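PDB 2QEE: BH0493 protein from Bacillus halodurans C-125, which binds zinc and is a putative amidohydrolase, probably a metal-dependent enzyme of unestablished reaction. Local coordinates for residues 49-54 with 357-362; 42-47 with 96-101; 53-58 with 272-277; 137-142 with 366-371. One frame throughout, in Å; residues are numbered along the deposited sequence.

Contact 1: residues 49-54 with 357-362; sequences TYHYLV and DARVLE. With ZN (zinc ion), chain T.
Tyr50 sets one edge of its phenol ring against the aliphatic chain of Arg359, ring atom CE1 of Tyr50 lying 4.1 Å from Arg359 CD, and the two side chains cross at about a right angle. CG of Tyr50 stands anti to the backbone N (chi1 -172°), which sends the hydroxyl on toward the loop 357-362. A water spans the remaining distance: it is 2.5 Å from Tyr50 OH and donates to Asp357 O at 2.7 Å. The same hydroxyl is hydrogen-bonded to Lys367 NZ. Asp357 in turn binds the zinc ion through OD1, at 2.1 Å, together with His28 and His30. This matches the amidohydrolase superfamily, whose distorted (beta/alpha)8 barrel carries a His-X-His pair after its first strand and a metal-binding aspartate after its last. His51, in the first turn of helix 51-58, meets Arg359 with the edge of its imidazole, CD2 of His51 being 3.8 Å from Arg359 CD; ring and guanidinium planes are turned 74° apart. A second water lies at the edge of both groups, accepting from Arg359 NE at 2.9 Å and hydrogen-bonded to His51 NE2. With an alanine in place of His51, Arg359 would probably lose the ring beside its CD and the water link from NE, its guanidinium being freer to swing. Tyr52 CD1 sits 3.4 Å above one face of the His51 imidazole, offset toward its rim.

Contact 2: residues 42-47 with 96-101; sequences WDIDEL and RGVLTC
Leu47 N donates to Asp43 O at 2.9 Å, the backbone bond of the first turn of helix 44-48, made by the leucine with the largest buried area here. Asp43 is the N-cap of that helix: its OD1 accepts from Glu46 N, also at 2.9 Å, with an N-H...O angle of 158°. So capped, the short helix presents Ile44 and Leu47, one turn apart, to Val98 and Cys101, likewise one turn apart on helix 93-104. Val98 divides its two methyls between the partners. CG1, anti to the backbone N (chi1 176°), meets Ile44 CD1 at 3.6 Å, the two side chains crossing at about a right angle. CG2 turns to the leucine and lies 4.2 Å from Leu47 O. The contact is apolar helix-to-helix packing inside the helical region between strands 24-26 and 139-143, probably an insertion in the barrel fold, and it lies away from the zinc site. Leu47 then reaches past Val98 with its delta branch, CD1 of Leu47 coming to 3.9 Å from Cys101 CB; the thiol is only a little farther, Cys101 SG being 4.2 Å from Leu47 CD1. Helix 114-122 adds Leu114 and Phe121 against Ile44, while Tyr366 of helix 363-388 packs on Cys101. Farther round helix 93-104, Leu99 packs on Trp391 of the second subunit and Thr100 on Ala389 of that same chain.

Contact 3: residues 53-58 with 272-277; sequences LVAEVM and GDAGDF
Helix 51-58, part of the helical region after strand 24-26, is met here by the loop that leaves the C-terminal end of strand 257-264 and returns to the antiparallel strand 277-278. A short 3-10 turn in that loop, residues 273-274, places Ala274 against the helix. Its methyl is the loop's whole share of the contact: Ala274 CB lies 4.1 Å from Ala55 CB and 3.9 Å from Ala55 N, touching the helix backbone as well as its side chain. With partners this small the chains come close, Ala55 CA and Ala274 CA being 5.5 Å apart. Val54 flanks the methyl, its CB 4.3 Å from Ala274 CB, and packs against Phe68 and Trp69 of helix 65-70. The turn is closed by Gly275 N donating to Gly272 O at 2.9 Å. Gly272 has positive phi (59°), and a side chain on Gly275 would crowd Gly272 O, which helps to explain two glycines so near together. The second subunit borders both segments: Lys317 of that chain is hydrogen-bonded through NZ to Ala274 O and Asp276 O, and Arg316 of the same chain forms a salt bridge with Glu56. The Ala274 methyl also lies against the preceding turn of helix 51-58, where Ala274 CB is 3.4 Å from His51 O.

Contact 4: residues 137-142 with 366-371; sequences ANVSDV and YKWHHS
With chi1 at -72°, Trp368 carries its indole anti to its own carbonyl carbon and out from helix 363-388 toward the chain entering strand 139-143. Val139 turns to meet it: CG2 of the valine, which also stands anti to the carbonyl carbon, comes to 3.8 Å from Trp368 CD1 and 4.0 Å from Trp368 NE1. The methyl approaches the five-membered ring obliquely, and the two side chains cross at about a right angle. Contact is thus made at the pyrrole end of the indole, where NE1, buried beside an apolar methyl, has its polar partner in Asp26 OD2; this bond is likely to fix the rotation of the ring. Ala137 comes alongside the root of the side chain, Ala137 O lying 4.4 Å from Trp368 CB. Between the two small apolar residues, Asn138 takes positive phi (48°) and closes helix 126-136 with a Schellman motif, turning the chain from that helix into the strand. Just beyond, where the chain turns a corner, Ser140 OG donates to Asp141 OD2 at 2.6 Å, meeting the oxygen on its anti side. The nearest side-chain atoms of Trp368 and of the zinc ligands His28 and Asp357 are about 9 Å apart. Strand 139-143 runs between the parallel strands 24-26 and 167-168; Trp368 packs helix 363-388 against the starts of strands 24-26 and 139-143, touching Val24 as well as Val139, while Leu134 of helix 126-136 backs the valine.

Contacts 1 and 3 start from the same helix, 51-58, with centres about 11 Å apart; contact 2, from the preceding helix 44-48, has its centre about 8 Å from that of contact 1. Contact 2 alternates along the chain with contacts 1 and 3 and closes before contact 4 opens. Contact 1 ties the helical region to the zinc-bearing loop, contact 3 to the loop after strand 257-264, and contact 4 lays helix 363-388, which follows the zinc-binding loop, on the parallel sheet. That helix also joins contacts 2 and 4, through Thr100 and His370. Contacts 3 and 4, with centres about 24 Å apart, do not touch. Contacts 2 and 3 both border the second subunit, so these helices reach from the metal-binding loop to the subunit interface.

Contact 1: residues 49-54 with 357-362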
loop_
_atom_site.group_PDB
_atom_site.type_symbol
_atom_site.label_atom_id
_atom_site.label_comp_id
_atom_site.label_asym_id
_atom_site.label_seq_id
_atom_site.Cartn_x
_atom_site.Cartn_y
_atom_site.Cartn_z
ATOM N N THR C 49 -14.567 18.108 20.371
ATOM C CA THR C 49 -15.678 18.095 19.401
ATOM C C THR C 49 -15.207 18.313 17.948
ATOM O O THR C 49 -16.022 18.522 17.040
ATOM C CB THR C 49 -16.761 19.119 19.824
ATOM O OG1 THR C 49 -16.142 20.404 19.917
ATOM C CG2 THR C 49 -17.331 18.751 21.167
ATOM N N TYR C 50 -13.891 18.273 17.746
ATOM C CA TYR C 50 -13.218 18.135 16.436
ATOM C C TYR C 50 -13.998 17.068 15.653
ATOM O O TYR C 50 -14.411 16.059 16.255
ATOM C CB TYR C 50 -11.809 17.562 16.711
ATOM C CG TYR C 50 -10.819 17.501 15.543
ATOM C CD1 TYR C 50 -10.876 18.400 14.480
ATOM C CD2 TYR C 50 -9.760 16.575 15.572
ATOM C CE1 TYR C 50 -9.887 18.394 13.451
ATOM C CE2 TYR C 50 -8.762 16.558 14.545
ATOM C CZ TYR C 50 -8.819 17.470 13.511
ATOM O OH TYR C 50 -7.867 17.431 12.504
ATOM N N HIS C 51 -14.184 17.259 14.341
ATOM C CA HIS C 51 -15.049 16.355 13.585
ATOM C C HIS C 51 -14.475 14.942 13.496
ATOM O O HIS C 51 -15.229 13.972 13.334
ATOM C CB HIS C 51 -15.409 16.914 12.208
ATOM C CG HIS C 51 -14.263 17.030 11.239
ATOM N ND1 HIS C 51 -13.842 15.979 10.449
ATOM C CD2 HIS C 51 -13.473 18.079 10.915
ATOM C CE1 HIS C 51 -12.862 16.387 9.658
ATOM N NE2 HIS C 51 -12.619 17.654 9.922
ATOM N N TYR C 52 -13.145 14.810 13.577
ATOM C CA TYR C 52 -12.574 13.453 13.597
ATOM C C TYR C 52 -13.163 12.653 14.748
ATOM O O TYR C 52 -13.377 11.443 14.633
ATOM C CB TYR C 52 -11.039 13.457 13.761
ATOM C CG TYR C 52 -10.195 13.963 12.619
ATOM C CD1 TYR C 52 -10.605 14.998 11.794
ATOM C CD2 TYR C 52 -8.878 13.462 12.424
ATOM C CE1 TYR C 52 -9.770 15.480 10.771
ATOM C CE2 TYR C 52 -8.023 13.952 11.378
ATOM C CZ TYR C 52 -8.487 14.947 10.575
ATOM O OH TYR C 52 -7.687 15.412 9.582
ATOM N N LEU C 53 -13.365 13.313 15.885
ATOM C CA LEU C 53 -13.875 12.651 17.080
ATOM C C LEU C 53 -15.379 12.466 17.033
ATOM O O LEU C 53 -15.879 11.493 17.588
ATOM C CB LEU C 53 -13.449 13.365 18.364
ATOM C CG LEU C 53 -11.921 13.289 18.639
ATOM C CD1 LEU C 53 -11.590 13.905 19.975
ATOM C CD2 LEU C 53 -11.449 11.837 18.627
ATOM N N VAL C 54 -16.075 13.374 16.355
ATOM C CA VAL C 54 -17.513 13.122 16.066
ATOM C C VAL C 54 -17.737 11.807 15.280
ATOM O O VAL C 54 -18.517 10.927 15.716
ATOM C CB VAL C 54 -18.135 14.326 15.334
ATOM C CG1 VAL C 54 -19.607 14.043 14.982
ATOM C CG2 VAL C 54 -18.013 15.567 16.224
ATOM N N ASP C 357 -3.013 20.910 9.308
ATOM C CA ASP C 357 -4.429 21.104 9.014
ATOM C C ASP C 357 -5.228 21.382 10.326
ATOM O O ASP C 357 -6.383 20.987 10.438
ATOM C CB ASP C 357 -4.971 19.824 8.409
ATOM C CG ASP C 357 -5.689 20.078 7.227
ATOM O OD1 ASP C 357 -6.516 21.006 7.303
ATOM O OD2 ASP C 357 -5.368 19.412 6.232
ATOM N N ALA C 358 -4.580 21.983 11.332
ATOM C CA ALA C 358 -5.237 22.195 12.639
ATOM C C ALA C 358 -6.513 23.038 12.448
ATOM O O ALA C 358 -6.436 24.091 11.804
ATOM C CB ALA C 358 -4.300 22.915 13.632
ATOM N N ARG C 359 -7.619 22.556 12.996
ATOM C CA ARG C 359 -8.864 23.354 13.128
ATOM C C ARG C 359 -9.031 24.005 14.480
ATOM O O ARG C 359 -9.778 24.995 14.613
ATOM C CB ARG C 359 -10.081 22.475 12.848
ATOM C CG ARG C 359 -10.164 22.088 11.383
ATOM C CD ARG C 359 -11.446 21.314 11.110
ATOM N NE ARG C 359 -11.639 21.250 9.666
ATOM C CZ ARG C 359 -12.393 22.103 8.981
ATOM N NH1 ARG C 359 -13.056 23.066 9.625
ATOM N NH2 ARG C 359 -12.491 21.985 7.659
ATOM N N VAL C 360 -8.374 23.448 15.484
ATOM C CA VAL C 360 -8.464 23.932 16.861
ATOM C C VAL C 360 -7.031 24.247 17.256
ATOM O O VAL C 360 -6.123 23.414 17.054
ATOM C CB VAL C 360 -9.056 22.879 17.794
ATOM C CG1 VAL C 360 -9.034 23.372 19.253
ATOM C CG2 VAL C 360 -10.505 22.494 17.344
ATOM N N LEU C 361 -6.827 25.450 17.794
ATOM C CA LEU C 361 -5.482 25.961 18.076
ATOM C C LEU C 361 -4.554 24.947 18.741
ATOM O O LEU C 361 -3.458 24.719 18.235
ATOM C CB LEU C 361 -5.553 27.190 18.996
ATOM C CG LEU C 361 -4.216 27.836 19.396
ATOM C CD1 LEU C 361 -3.385 28.293 18.215
ATOM C CD2 LEU C 361 -4.591 29.007 20.330
ATOM N N GLU C 362 -5.002 24.317 19.827
ATOM C CA GLU C 362 -4.113 23.413 20.611
ATOM C C GLU C 362 -3.627 22.193 19.835
ATOM O O GLU C 362 -2.602 21.604 20.233
ATOM C CB GLU C 362 -4.767 22.904 21.879
ATOM C CG GLU C 362 -4.991 23.988 22.942
ATOM C CD GLU C 362 -6.177 24.921 22.647
ATOM O OE1 GLU C 362 -6.956 24.698 21.699
ATOM O OE2 GLU C 362 -6.332 25.882 23.422
HETATM ZN ZN ZN T . -7.417 21.630 5.454
HETATM O O HOH W 1 -8.299 19.057 10.637
HETATM O O HOH W 2 -10.321 19.074 8.352
HETATM O O HOH W 3 -8.248 20.482 4.344
#

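Contact 2: residues 42-47 with 96-101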
loop_
_atom_site.group_PDB
_atom_site.type_symbol
_atom_site.label_atom_id
_atom_site.label_comp_id
_atom_site.label_asym_id
_atom_site.label_seq_id
_atom_site.Cartn_x
_atom_site.Cartn_y
_atom_site.Cartn_z
ATOM N N TRP C 42 -10.464 27.313 19.922
ATOM C CA TRP C 42 -9.532 26.791 20.928
ATOM C C TRP C 42 -10.201 26.352 22.189
ATOM O O TRP C 42 -11.309 26.797 22.488
ATOM C CB TRP C 42 -8.421 27.763 21.285
ATOM C CG TRP C 42 -8.801 29.128 21.891
ATOM C CD1 TRP C 42 -9.244 30.229 21.220
ATOM C CD2 TRP C 42 -8.638 29.525 23.261
ATOM N NE1 TRP C 42 -9.415 31.307 22.113
ATOM C CE2 TRP C 42 -9.064 30.887 23.369
ATOM C CE3 TRP C 42 -8.203 28.862 24.416
ATOM C CZ2 TRP C 42 -9.017 31.594 24.583
ATOM C CZ3 TRP C 42 -8.204 29.556 25.655
ATOM C CH2 TRP C 42 -8.608 30.917 25.714
ATOM N N ASP C 43 -9.482 25.495 22.917
ATOM C CA ASP C 43 -9.815 24.875 24.209
ATOM C C ASP C 43 -10.187 23.424 24.151
ATOM O O ASP C 43 -10.431 22.892 23.061
ATOM C CB ASP C 43 -10.799 25.691 25.093
ATOM C CG ASP C 43 -12.268 25.507 24.725
ATOM O OD1 ASP C 43 -12.696 24.528 24.056
ATOM O OD2 ASP C 43 -13.043 26.404 25.141
ATOM N N ILE C 44 -10.260 22.796 25.316
ATOM C CA ILE C 44 -10.498 21.318 25.392
ATOM C C ILE C 44 -11.855 20.879 24.822
ATOM O O ILE C 44 -11.978 19.772 24.260
ATOM C CB ILE C 44 -10.270 20.793 26.813
ATOM C CG1 ILE C 44 -10.366 19.268 26.933
ATOM C CG2 ILE C 44 -11.297 21.479 27.803
ATOM C CD1 ILE C 44 -9.400 18.451 26.025
ATOM N N ASP C 45 -12.908 21.673 25.029
ATOM C CA ASP C 45 -14.191 21.358 24.421
ATOM C C ASP C 45 -14.147 21.385 22.903
ATOM O O ASP C 45 -14.774 20.536 22.258
ATOM C CB ASP C 45 -15.257 22.342 24.927
ATOM C CG ASP C 45 -15.667 22.066 26.370
ATOM O OD1 ASP C 45 -15.356 21.002 26.928
ATOM O OD2 ASP C 45 -16.342 22.925 26.955
ATOM N N GLU C 46 -13.385 22.308 22.322
ATOM C CA GLU C 46 -13.219 22.369 20.880
ATOM C C GLU C 46 -12.352 21.163 20.400
ATOM O O GLU C 46 -12.675 20.559 19.402
ATOM C CB GLU C 46 -12.548 23.657 20.518
ATOM C CG GLU C 46 -13.466 24.894 20.817
ATOM C CD GLU C 46 -14.626 25.050 19.843
ATOM O OE1 GLU C 46 -14.779 24.265 18.857
ATOM O OE2 GLU C 46 -15.392 26.016 20.054
ATOM N N LEU C 47 -11.281 20.863 21.134
ATOM C CA LEU C 47 -10.461 19.654 20.845
ATOM C C LEU C 47 -11.315 18.398 20.792
ATOM O O LEU C 47 -11.239 17.620 19.870
ATOM C CB LEU C 47 -9.354 19.440 21.877
ATOM C CG LEU C 47 -8.158 20.385 21.766
ATOM C CD1 LEU C 47 -7.191 20.190 22.969
ATOM C CD2 LEU C 47 -7.412 20.159 20.421
ATOM N N ARG C 96 -5.500 9.961 21.066
ATOM C CA ARG C 96 -4.144 10.169 21.558
ATOM C C ARG C 96 -3.769 11.652 21.473
ATOM O O ARG C 96 -3.162 12.236 22.439
ATOM C CB ARG C 96 -3.167 9.364 20.721
ATOM C CG ARG C 96 -1.680 9.545 21.018
ATOM C CD ARG C 96 -0.925 9.129 19.693
ATOM N NE ARG C 96 0.502 9.319 19.902
ATOM C CZ ARG C 96 1.407 9.309 18.935
ATOM N NH1 ARG C 96 1.037 9.142 17.661
ATOM N NH2 ARG C 96 2.681 9.490 19.243
ATOM N N GLY C 97 -4.052 12.258 20.332
ATOM C CA GLY C 97 -3.723 13.669 20.139
ATOM C C GLY C 97 -4.287 14.589 21.231
ATOM O O GLY C 97 -3.573 15.465 21.714
ATOM N N VAL C 98 -5.558 14.401 21.611
ATOM C CA VAL C 98 -6.124 15.202 22.722
ATOM C C VAL C 98 -5.249 15.088 23.963
ATOM O O VAL C 98 -4.926 16.106 24.600
ATOM C CB VAL C 98 -7.600 14.821 23.012
ATOM C CG1 VAL C 98 -8.186 15.591 24.247
ATOM C CG2 VAL C 98 -8.492 15.102 21.770
ATOM N N LEU C 99 -4.787 13.881 24.286
ATOM C CA LEU C 99 -3.957 13.694 25.474
ATOM C C LEU C 99 -2.608 14.377 25.303
ATOM O O LEU C 99 -2.118 14.986 26.276
ATOM C CB LEU C 99 -3.753 12.195 25.728
ATOM C CG LEU C 99 -5.083 11.404 25.813
ATOM C CD1 LEU C 99 -4.769 9.949 26.152
ATOM C CD2 LEU C 99 -5.914 12.029 26.950
ATOM N N THR C 100 -1.978 14.254 24.110
ATOM C CA THR C 100 -0.704 14.974 23.895
ATOM C C THR C 100 -0.840 16.479 24.155
ATOM O O THR C 100 0.028 17.094 24.763
ATOM C CB THR C 100 -0.174 14.651 22.484
ATOM O OG1 THR C 100 0.117 13.238 22.464
ATOM C CG2 THR C 100 1.112 15.494 22.130
ATOM N N CYS C 101 -1.959 17.058 23.715
ATOM C CA CYS C 101 -2.239 18.483 23.941
ATOM C C CYS C 101 -2.326 18.801 25.427
ATOM O O CYS C 101 -1.664 19.767 25.897
ATOM C CB CYS C 101 -3.549 18.867 23.275
ATOM S SG CYS C 101 -3.479 18.827 21.460
#

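Contact 3: residues 53-58 with 272-277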
loop_
_atom_site.group_PDB
_atom_site.type_symbol
_atom_site.label_atom_id
_atom_site.label_comp_id
_atom_site.label_asym_id
_atom_site.label_seq_id
_atom_site.Cartn_x
_atom_site.Cartn_y
_atom_site.Cartn_z
ATOM N N LEU C 53 -13.365 13.313 15.885
ATOM C CA LEU C 53 -13.875 12.651 17.080
ATOM C C LEU C 53 -15.379 12.466 17.033
ATOM O O LEU C 53 -15.879 11.493 17.588
ATOM C CB LEU C 53 -13.449 13.365 18.364
ATOM C CG LEU C 53 -11.921 13.289 18.639
ATOM C CD1 LEU C 53 -11.590 13.905 19.975
ATOM C CD2 LEU C 53 -11.449 11.837 18.627
ATOM N N VAL C 54 -16.075 13.374 16.355
ATOM C CA VAL C 54 -17.513 13.122 16.066
ATOM C C VAL C 54 -17.737 11.807 15.280
ATOM O O VAL C 54 -18.517 10.927 15.716
ATOM C CB VAL C 54 -18.135 14.326 15.334
ATOM C CG1 VAL C 54 -19.607 14.043 14.982
ATOM C CG2 VAL C 54 -18.013 15.567 16.224
ATOM N N ALA C 55 -16.955 11.608 14.215
ATOM C CA ALA C 55 -17.029 10.342 13.469
ATOM C C ALA C 55 -16.785 9.173 14.433
ATOM O O ALA C 55 -17.547 8.198 14.475
ATOM C CB ALA C 55 -15.988 10.346 12.342
ATOM N N GLU C 56 -15.729 9.256 15.257
ATOM C CA GLU C 56 -15.397 8.124 16.101
ATOM C C GLU C 56 -16.467 7.841 17.169
ATOM O O GLU C 56 -16.798 6.691 17.383
ATOM C CB GLU C 56 -14.011 8.319 16.729
ATOM C CG GLU C 56 -12.917 8.229 15.621
ATOM C CD GLU C 56 -11.514 8.427 16.172
ATOM O OE1 GLU C 56 -11.258 8.014 17.336
ATOM O OE2 GLU C 56 -10.709 9.004 15.395
ATOM N N VAL C 57 -17.032 8.895 17.772
ATOM C CA VAL C 57 -17.999 8.650 18.885
ATOM C C VAL C 57 -19.276 8.026 18.279
ATOM O O VAL C 57 -19.927 7.146 18.887
ATOM C CB VAL C 57 -18.314 9.941 19.707
ATOM C CG1 VAL C 57 -19.220 10.971 18.930
ATOM C CG2 VAL C 57 -18.879 9.567 21.050
ATOM N N MET C 58 -19.572 8.440 17.049
ATOM C CA MET C 58 -20.799 7.911 16.412
ATOM C C MET C 58 -20.710 6.398 16.110
ATOM O O MET C 58 -21.750 5.747 15.961
ATOM C CB MET C 58 -21.218 8.749 15.190
ATOM C CG MET C 58 -21.675 10.210 15.462
ATOM S SD MET C 58 -22.880 10.468 16.852
ATOM C CE MET C 58 -23.999 9.347 16.277
ATOM N N GLY C 272 -22.139 16.190 8.907
ATOM C CA GLY C 272 -21.523 17.487 8.655
ATOM C C GLY C 272 -20.096 17.314 8.180
ATOM O O GLY C 272 -19.847 16.516 7.264
ATOM N N ASP C 273 -19.172 18.044 8.816
ATOM C CA ASP C 273 -17.744 17.978 8.498
ATOM C C ASP C 273 -17.131 16.581 8.661
ATOM O O ASP C 273 -16.124 16.295 8.027
ATOM C CB ASP C 273 -16.964 19.002 9.344
ATOM C CG ASP C 273 -17.229 20.449 8.922
ATOM O OD1 ASP C 273 -17.695 20.672 7.782
ATOM O OD2 ASP C 273 -16.941 21.374 9.718
ATOM N N ALA C 274 -17.743 15.726 9.495
ATOM C CA ALA C 274 -17.340 14.303 9.659
ATOM C C ALA C 274 -17.922 13.367 8.559
ATOM O O ALA C 274 -17.811 12.130 8.656
ATOM C CB ALA C 274 -17.779 13.794 11.062
ATOM N N GLY C 275 -18.621 13.922 7.566
ATOM C CA GLY C 275 -19.297 13.034 6.586
ATOM C C GLY C 275 -18.595 12.874 5.236
ATOM O O GLY C 275 -19.205 12.374 4.277
ATOM N N ASP C 276 -17.322 13.290 5.156
ATOM C CA ASP C 276 -16.606 13.263 3.863
ATOM C C ASP C 276 -15.781 11.983 3.748
ATOM O O ASP C 276 -15.275 11.488 4.764
ATOM C CB ASP C 276 -15.674 14.461 3.773
ATOM C CG ASP C 276 -16.428 15.806 3.670
ATOM O OD1 ASP C 276 -17.647 15.845 3.369
ATOM O OD2 ASP C 276 -15.748 16.835 3.814
ATOM N N PHE C 277 -15.673 11.457 2.528
ATOM C CA PHE C 277 -15.032 10.189 2.269
ATOM C C PHE C 277 -13.845 10.438 1.319
ATOM O O PHE C 277 -13.419 11.625 1.093
ATOM C CB PHE C 277 -16.128 9.216 1.734
ATOM C CG PHE C 277 -15.685 7.760 1.505
ATOM C CD1 PHE C 277 -14.855 7.056 2.386
ATOM C CD2 PHE C 277 -16.173 7.070 0.384
ATOM C CE1 PHE C 277 -14.525 5.679 2.146
ATOM C CE2 PHE C 277 -15.862 5.694 0.169
ATOM C CZ PHE C 277 -14.979 5.038 1.031
#

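Contact 4: residues 137-142 with 366-371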
loop_
_atom_site.group_PDB
_atom_site.type_symbol
_atom_site.label_atom_id
_atom_site.label_comp_id
_atom_site.label_asym_id
_atom_site.label_seq_id
_atom_site.Cartn_x
_atom_site.Cartn_y
_atom_site.Cartn_z
ATOM N N ALA C 137 4.463 24.226 20.712
ATOM C CA ALA C 137 4.562 23.462 19.466
ATOM C C ALA C 137 5.781 23.913 18.637
ATOM O O ALA C 137 6.041 23.355 17.570
ATOM C CB ALA C 137 3.241 23.587 18.635
ATOM N N ASN C 138 6.524 24.947 19.084
ATOM C CA ASN C 138 7.620 25.498 18.272
ATOM C C ASN C 138 7.233 25.777 16.823
ATOM O O ASN C 138 7.918 25.356 15.871
ATOM C CB ASN C 138 8.878 24.594 18.330
ATOM C CG ASN C 138 10.134 25.328 17.966
ATOM O OD1 ASN C 138 10.151 26.570 17.795
ATOM N ND2 ASN C 138 11.217 24.554 17.746
ATOM N N VAL C 139 6.121 26.518 16.636
ATOM C CA VAL C 139 5.675 26.917 15.312
ATOM C C VAL C 139 5.845 28.442 15.174
ATOM O O VAL C 139 5.285 29.213 15.976
ATOM C CB VAL C 139 4.202 26.545 15.069
ATOM C CG1 VAL C 139 3.658 27.201 13.786
ATOM C CG2 VAL C 139 4.056 25.006 15.004
ATOM N N SER C 140 6.639 28.834 14.199
ATOM C CA SER C 140 6.990 30.247 13.979
ATOM C C SER C 140 5.981 30.900 13.025
ATOM O O SER C 140 5.761 32.150 13.063
ATOM C CB SER C 140 8.386 30.339 13.396
ATOM O OG SER C 140 8.460 29.780 12.099
ATOM N N ASP C 141 5.387 30.101 12.129
ATOM C CA ASP C 141 4.560 30.648 11.073
ATOM C C ASP C 141 3.397 29.701 10.801
ATOM O O ASP C 141 3.620 28.501 10.593
ATOM C CB ASP C 141 5.363 30.806 9.785
ATOM C CG ASP C 141 6.444 31.885 9.926
ATOM O OD1 ASP C 141 6.165 33.080 9.662
ATOM O OD2 ASP C 141 7.552 31.593 10.405
ATOM N N VAL C 142 2.188 30.260 10.711
ATOM C CA VAL C 142 0.979 29.488 10.453
ATOM C C VAL C 142 0.370 30.006 9.155
ATOM O O VAL C 142 0.154 31.244 9.003
ATOM C CB VAL C 142 -0.036 29.669 11.646
ATOM C CG1 VAL C 142 -1.448 29.193 11.272
ATOM C CG2 VAL C 142 0.459 28.902 12.882
ATOM N N TYR C 366 -0.126 18.532 19.323
ATOM C CA TYR C 366 -0.020 17.065 19.014
ATOM C C TYR C 366 0.313 16.805 17.560
ATOM O O TYR C 366 1.036 15.809 17.227
ATOM C CB TYR C 366 -1.250 16.288 19.433
ATOM C CG TYR C 366 -2.360 16.063 18.424
ATOM C CD1 TYR C 366 -2.219 15.114 17.395
ATOM C CD2 TYR C 366 -3.600 16.761 18.528
ATOM C CE1 TYR C 366 -3.256 14.788 16.549
ATOM C CE2 TYR C 366 -4.641 16.446 17.643
ATOM C CZ TYR C 366 -4.464 15.495 16.648
ATOM O OH TYR C 366 -5.493 15.164 15.780
ATOM N N LYS C 367 -0.195 17.625 16.648
ATOM C CA LYS C 367 0.062 17.324 15.250
ATOM C C LYS C 367 1.572 17.379 14.996
ATOM O O LYS C 367 2.130 16.520 14.286
ATOM C CB LYS C 367 -0.689 18.292 14.313
ATOM C CG LYS C 367 -2.216 18.224 14.483
ATOM C CD LYS C 367 -2.859 17.340 13.495
ATOM C CE LYS C 367 -4.383 17.655 13.527
ATOM N NZ LYS C 367 -5.075 16.717 12.600
ATOM N N TRP C 368 2.265 18.362 15.563
ATOM C CA TRP C 368 3.720 18.490 15.356
ATOM C C TRP C 368 4.513 17.508 16.226
ATOM O O TRP C 368 5.500 16.951 15.776
ATOM C CB TRP C 368 4.159 19.980 15.496
ATOM C CG TRP C 368 3.658 20.700 14.293
ATOM C CD1 TRP C 368 2.618 21.600 14.242
ATOM C CD2 TRP C 368 4.073 20.484 12.952
ATOM N NE1 TRP C 368 2.414 21.999 12.954
ATOM C CE2 TRP C 368 3.270 21.295 12.132
ATOM C CE3 TRP C 368 5.057 19.673 12.363
ATOM C CZ2 TRP C 368 3.423 21.347 10.756
ATOM C CZ3 TRP C 368 5.236 19.734 11.012
ATOM C CH2 TRP C 368 4.389 20.556 10.204
ATOM N N HIS C 369 4.091 17.280 17.445
ATOM C CA HIS C 369 4.788 16.308 18.303
ATOM C C HIS C 369 4.753 14.907 17.641
ATOM O O HIS C 369 5.783 14.200 17.533
ATOM C CB HIS C 369 4.095 16.280 19.658
ATOM C CG HIS C 369 4.708 15.352 20.665
ATOM N ND1 HIS C 369 4.631 13.966 20.569
ATOM C CD2 HIS C 369 5.346 15.612 21.833
ATOM C CE1 HIS C 369 5.241 13.426 21.611
ATOM N NE2 HIS C 369 5.686 14.400 22.391
ATOM N N HIS C 370 3.556 14.477 17.229
ATOM C CA HIS C 370 3.426 13.093 16.714
ATOM C C HIS C 370 4.166 12.935 15.401
ATOM O O HIS C 370 4.754 11.855 15.114
ATOM C CB HIS C 370 1.943 12.742 16.490
ATOM C CG HIS C 370 1.110 12.669 17.740
ATOM N ND1 HIS C 370 -0.185 12.182 17.713
ATOM C CD2 HIS C 370 1.359 13.012 19.028
ATOM C CE1 HIS C 370 -0.704 12.262 18.933
ATOM N NE2 HIS C 370 0.225 12.720 19.754
ATOM N N SER C 371 4.095 13.974 14.552
ATOM C CA SER C 371 4.771 13.911 13.250
ATOM C C SER C 371 6.263 14.069 13.383
ATOM O O SER C 371 6.990 13.455 12.662
ATOM C CB SER C 371 4.254 14.986 12.323
ATOM O OG SER C 371 2.943 14.582 11.871
#